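Long-range contact in histidine kinase (Paraburkholderia phymatum, PDB 6NB0), which probably transfers the gamma-phosphate of ATP to a histidine side chain of a protein, as a sensor kinase in a phosphorelay: residues F186-L199 with A210-T222. Sequence-based numbering, arbitrary orientation. Where two conformers were deposited one is given.
Sequences FAVEASASGTTVTL and ATVSWQATPAALT
Ala190 O, just past the C-terminal end of helix 173-189, accepts two hydrogen bonds from the other segment: from Thr217 N at 2.9 Å and from Trp214 NE1 at 3.1 Å. The two donors come from opposite faces of the carbonyl plane, and the oxygen lies in the plane of the indole. Within its own segment, Ser191 OG donates a hydrogen bond to Ala187 O (2.7 Å). Further along, Thr198 and Ser213 form an antiparallel hydrogen-bonded pair. Thr198 N to Ser213 O is almost straight, with an angle of 171° at the hydrogen.

Leu199 and Val212 continue the pairing on one side. Towards Thr196 and Gln215 the direct bonds give way to water bridges. One water joins Ala192 N, Thr195 OG1, Gln215 O and Thr217 OG1. Another links Thr196 O to Gln215 N.

Trp214 CG stands between its backbone N and carbonyl carbon (chi1 81°), which lays the indole against the helix end. Ala187 CB sits over the six-membered ring, 3.6 Å from its centroid, in a CH-pi contact. Ala187 CB also presses on Val212 CG1 at 3.5 Å, a tight fit. Val197 CG1 also meets Val212 CG1, and Val197 CG2 lies beside Trp214 CB. Next to this, Leu221 CD2 packs on Glu189 CB at 3.6 Å, while Leu221 CG faces Ala190 CB. The Glu189 carboxylate turns elsewhere, to Arg154 and His228.

The contact thus joins the open end of the hairpin 196-204/207-214, and the turn 218-221 that follows it, to the C-terminal end of helix 173-189. This is probably the ATP-binding domain of the Bergerat (GHKL) fold, as in other histidine kinases. Strand 157-161 pairs with the other edge of strand 196-204. Strand 276-283 flanks strand 207-214, and helices 135-154 and 232-238 pack around the helix end.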
loop_
_atom_site.group_PDB
_atom_site.type_symbol
_atom_site.label_atom_id
_atom_site.label_comp_id
_atom_site.label_asym_id
_atom_site.label_seq_id
_atom_site.Cartn_x
_atom_site.Cartn_y
_atom_site.Cartn_z
ATOM N N PHE A 186 13.566 -8.433 4.488
ATOM C CA PHE A 186 13.616 -9.450 3.433
ATOM C C PHE A 186 14.653 -10.520 3.760
ATOM O O PHE A 186 14.401 -11.729 3.612
ATOM C CB PHE A 186 13.926 -8.785 2.083
ATOM C CG PHE A 186 13.992 -9.774 0.933
ATOM C CD1 PHE A 186 15.168 -10.408 0.615
ATOM C CD2 PHE A 186 12.844 -10.083 0.213
ATOM C CE1 PHE A 186 15.218 -11.357 -0.421
ATOM C CE2 PHE A 186 12.871 -11.015 -0.820
ATOM C CZ PHE A 186 14.058 -11.642 -1.146
ATOM N N ALA A 187 15.851 -10.086 4.168
ATOM C CA ALA A 187 16.906 -11.041 4.493
ATOM C C ALA A 187 16.484 -11.923 5.654
ATOM O O ALA A 187 16.692 -13.145 5.622
ATOM C CB ALA A 187 18.207 -10.290 4.815
ATOM N N VAL A 188 15.825 -11.325 6.663
ATOM C CA VAL A 188 15.329 -12.098 7.802
ATOM C C VAL A 188 14.307 -13.131 7.334
ATOM O O VAL A 188 14.354 -14.298 7.742
ATOM C CB VAL A 188 14.738 -11.160 8.873
ATOM C CG1 VAL A 188 14.010 -11.977 9.955
ATOM C CG2 VAL A 188 15.878 -10.321 9.498
ATOM N N GLU A 189 13.372 -12.716 6.456
ATOM C CA GLU A 189 12.363 -13.658 5.957
ATOM C C GLU A 189 13.015 -14.820 5.234
ATOM O O GLU A 189 12.525 -15.960 5.288
ATOM C CB GLU A 189 11.371 -12.941 5.025
ATOM C CG GLU A 189 10.365 -12.019 5.740
ATOM C CD GLU A 189 9.135 -12.770 6.246
ATOM O OE1 GLU A 189 9.238 -13.987 6.512
ATOM O OE2 GLU A 189 8.068 -12.146 6.395
ATOM N N ALA A 190 14.134 -14.555 4.574
ATOM C CA ALA A 190 14.891 -15.575 3.862
ATOM C C ALA A 190 16.046 -16.132 4.695
ATOM O O ALA A 190 17.088 -16.517 4.140
ATOM C CB ALA A 190 15.405 -15.001 2.540
ATOM N N SER A 191 15.884 -16.202 6.023
ATOM C CA SER A 191 16.894 -16.782 6.904
ATOM C C SER A 191 16.295 -17.889 7.758
ATOM O O SER A 191 15.136 -17.812 8.174
ATOM C CB SER A 191 17.514 -15.713 7.834
ATOM O OG SER A 191 18.282 -14.756 7.116
ATOM N N ALA A 192 17.114 -18.906 8.041
ATOM C CA ALA A 192 16.774 -19.954 8.989
ATOM C C ALA A 192 17.240 -19.560 10.392
ATOM O O ALA A 192 18.170 -18.772 10.553
ATOM C CB ALA A 192 17.416 -21.295 8.597
ATOM N N SER A 193 16.589 -20.146 11.402
ATOM C CA SER A 193 16.941 -19.900 12.805
ATOM C C SER A 193 18.448 -19.984 13.037
ATOM O O SER A 193 19.114 -20.930 12.592
ATOM C CB SER A 193 16.215 -20.920 13.701
ATOM O OG SER A 193 16.560 -20.721 15.074
ATOM N N GLY A 194 18.988 -18.999 13.772
ATOM C CA GLY A 194 20.402 -18.990 14.106
ATOM C C GLY A 194 21.294 -18.294 13.095
ATOM O O GLY A 194 22.486 -18.104 13.365
ATOM N N THR A 195 20.759 -17.918 11.942
ATOM C CA THR A 195 21.499 -17.135 10.954
ATOM C C THR A 195 21.720 -15.709 11.443
ATOM O O THR A 195 20.889 -15.138 12.151
ATOM C CB THR A 195 20.721 -17.132 9.620
ATOM O OG1 THR A 195 20.712 -18.471 9.101
ATOM C CG2 THR A 195 21.363 -16.185 8.586
ATOM N N THR A 196 22.865 -15.138 11.071
ATOM C CA THR A 196 23.158 -13.728 11.304
ATOM C C THR A 196 22.925 -12.925 10.025
ATOM O O THR A 196 23.513 -13.229 8.984
ATOM C CB THR A 196 24.600 -13.542 11.778
ATOM O OG1 THR A 196 24.786 -14.266 12.996
ATOM C CG2 THR A 196 24.902 -12.053 12.017
ATOM N N VAL A 197 22.082 -11.901 10.119
ATOM C CA VAL A 197 21.871 -10.919 9.050
ATOM C C VAL A 197 22.629 -9.649 9.411
ATOM O O VAL A 197 22.424 -9.084 10.488
ATOM C CB VAL A 197 20.373 -10.633 8.840
ATOM C CG1 VAL A 197 20.170 -9.484 7.820
ATOM C CG2 VAL A 197 19.650 -11.917 8.360
ATOM N N THR A 198 23.523 -9.203 8.531
ATOM C CA THR A 198 24.368 -8.049 8.825
ATOM C C THR A 198 23.967 -6.891 7.922
ATOM O O THR A 198 23.904 -7.054 6.697
ATOM C CB THR A 198 25.846 -8.393 8.620
ATOM O OG1 THR A 198 26.238 -9.408 9.550
ATOM C CG2 THR A 198 26.736 -7.144 8.779
ATOM N N LEU A 199 23.701 -5.729 8.529
ATOM C CA LEU A 199 23.553 -4.474 7.803
ATOM C C LEU A 199 24.879 -3.723 7.884
ATOM O O LEU A 199 25.321 -3.367 8.987
ATOM C CB LEU A 199 22.419 -3.644 8.413
ATOM C CG LEU A 199 22.228 -2.213 7.879
ATOM C CD1 LEU A 199 21.970 -2.225 6.382
ATOM C CD2 LEU A 199 21.063 -1.553 8.604
ATOM N N ALA A 210 24.388 1.064 1.697
ATOM C CA ALA A 210 23.868 0.146 2.711
ATOM C C ALA A 210 23.762 -1.230 2.077
ATOM O O ALA A 210 23.142 -1.374 1.015
ATOM C CB ALA A 210 22.498 0.593 3.229
ATOM N N THR A 211 24.366 -2.233 2.716
ATOM C CA THR A 211 24.378 -3.592 2.192
ATOM C C THR A 211 23.918 -4.529 3.292
ATOM O O THR A 211 24.385 -4.423 4.431
ATOM C CB THR A 211 25.777 -3.994 1.709
ATOM O OG1 THR A 211 26.152 -3.149 0.615
ATOM C CG2 THR A 211 25.782 -5.449 1.254
ATOM N N VAL A 212 22.986 -5.420 2.962
ATOM C CA VAL A 212 22.578 -6.489 3.868
ATOM C C VAL A 212 23.162 -7.781 3.309
ATOM O O VAL A 212 23.003 -8.068 2.117
ATOM C CB VAL A 212 21.048 -6.559 4.015
ATOM C CG1 VAL A 212 20.645 -7.810 4.757
ATOM C CG2 VAL A 212 20.511 -5.324 4.758
ATOM N N SER A 213 23.902 -8.521 4.140
ATOM C CA SER A 213 24.514 -9.765 3.707
ATOM C C SER A 213 24.171 -10.871 4.691
ATOM O O SER A 213 24.121 -10.649 5.904
ATOM C CB SER A 213 26.039 -9.638 3.553
ATOM O OG SER A 213 26.667 -9.288 4.770
ATOM N N TRP A 214 23.917 -12.064 4.154
ATOM C CA TRP A 214 23.469 -13.165 5.004
ATOM C C TRP A 214 23.543 -14.471 4.240
ATOM O O TRP A 214 23.514 -14.486 3.004
ATOM C CB TRP A 214 22.030 -12.925 5.503
ATOM C CG TRP A 214 20.922 -13.267 4.543
ATOM C CD1 TRP A 214 20.027 -14.298 4.666
ATOM C CD2 TRP A 214 20.541 -12.547 3.346
ATOM N NE1 TRP A 214 19.123 -14.275 3.615
ATOM C CE2 TRP A 214 19.423 -13.220 2.790
ATOM C CE3 TRP A 214 21.041 -11.417 2.687
ATOM C CZ2 TRP A 214 18.788 -12.785 1.615
ATOM C CZ3 TRP A 214 20.411 -10.986 1.519
ATOM C CH2 TRP A 214 19.302 -11.668 0.995
ATOM N N GLN A 215 23.668 -15.569 4.989
ATOM C CA GLN A 215 23.563 -16.900 4.405
ATOM C C GLN A 215 22.085 -17.244 4.245
ATOM O O GLN A 215 21.367 -17.409 5.235
ATOM C CB GLN A 215 24.286 -17.929 5.276
ATOM C CG GLN A 215 24.735 -19.132 4.484
ATOM C CD GLN A 215 25.914 -18.824 3.575
ATOM O OE1 GLN A 215 26.102 -19.475 2.548
ATOM N NE2 GLN A 215 26.721 -17.833 3.955
ATOM N N ALA A 216 21.625 -17.353 2.997
ATOM C CA ALA A 216 20.194 -17.416 2.716
ATOM C C ALA A 216 19.660 -18.836 2.824
ATOM O O ALA A 216 20.340 -19.799 2.459
ATOM C CB ALA A 216 19.901 -16.876 1.312
ATOM N N THR A 217 18.423 -18.954 3.322
ATOM C CA THR A 217 17.618 -20.175 3.232
ATOM C C THR A 217 16.321 -19.744 2.564
ATOM O O THR A 217 15.334 -19.409 3.241
ATOM C CB THR A 217 17.359 -20.799 4.605
ATOM O OG1 THR A 217 18.610 -21.047 5.258
ATOM C CG2 THR A 217 16.582 -22.123 4.472
ATOM N N PRO A 218 16.295 -19.686 1.233
ATOM C CA PRO A 218 15.108 -19.113 0.559
ATOM C C PRO A 218 13.829 -19.910 0.821
ATOM O O PRO A 218 12.739 -19.334 0.784
ATOM C CB PRO A 218 15.504 -19.108 -0.930
ATOM C CG PRO A 218 16.715 -20.010 -1.034
ATOM C CD PRO A 218 17.406 -19.961 0.299
ATOM N N ALA A 219 13.927 -21.195 1.175
ATOM C CA ALA A 219 12.727 -21.950 1.544
ATOM C C ALA A 219 12.039 -21.388 2.782
ATOM O O ALA A 219 10.831 -21.601 2.957
ATOM C CB ALA A 219 13.068 -23.430 1.774
ATOM N N ALA A 220 12.766 -20.655 3.636
ATOM C CA ALA A 220 12.129 -20.055 4.805
ATOM C C ALA A 220 11.087 -19.007 4.418
ATOM O O ALA A 220 10.155 -18.757 5.186
ATOM C CB ALA A 220 13.193 -19.454 5.724
ATOM N N LEU A 221 11.225 -18.385 3.237
ATOM C CA LEU A 221 10.278 -17.353 2.804
ATOM C C LEU A 221 8.847 -17.869 2.789
ATOM O O LEU A 221 7.898 -17.116 3.052
ATOM C CB LEU A 221 10.664 -16.872 1.399
ATOM C CG LEU A 221 11.735 -15.784 1.357
ATOM C CD1 LEU A 221 12.331 -15.700 -0.046
ATOM C CD2 LEU A 221 11.080 -14.462 1.768
ATOM N N THR A 222 8.662 -19.139 2.434
ATOM C CA THR A 222 7.330 -19.695 2.257
ATOM C C THR A 222 7.016 -20.782 3.271
ATOM O O THR A 222 6.050 -21.521 3.089
ATOM C CB THR A 222 7.148 -20.238 0.831
ATOM O OG1 THR A 222 8.193 -21.165 0.525
ATOM C CG2 THR A 222 7.166 -19.104 -0.191
HETATM O O HOH W 1 19.654 -18.954 6.611
HETATM O O HOH W 2 24.750 -15.186 7.559
HETATM O O HOH W 3 25.975 -11.817 8.420
#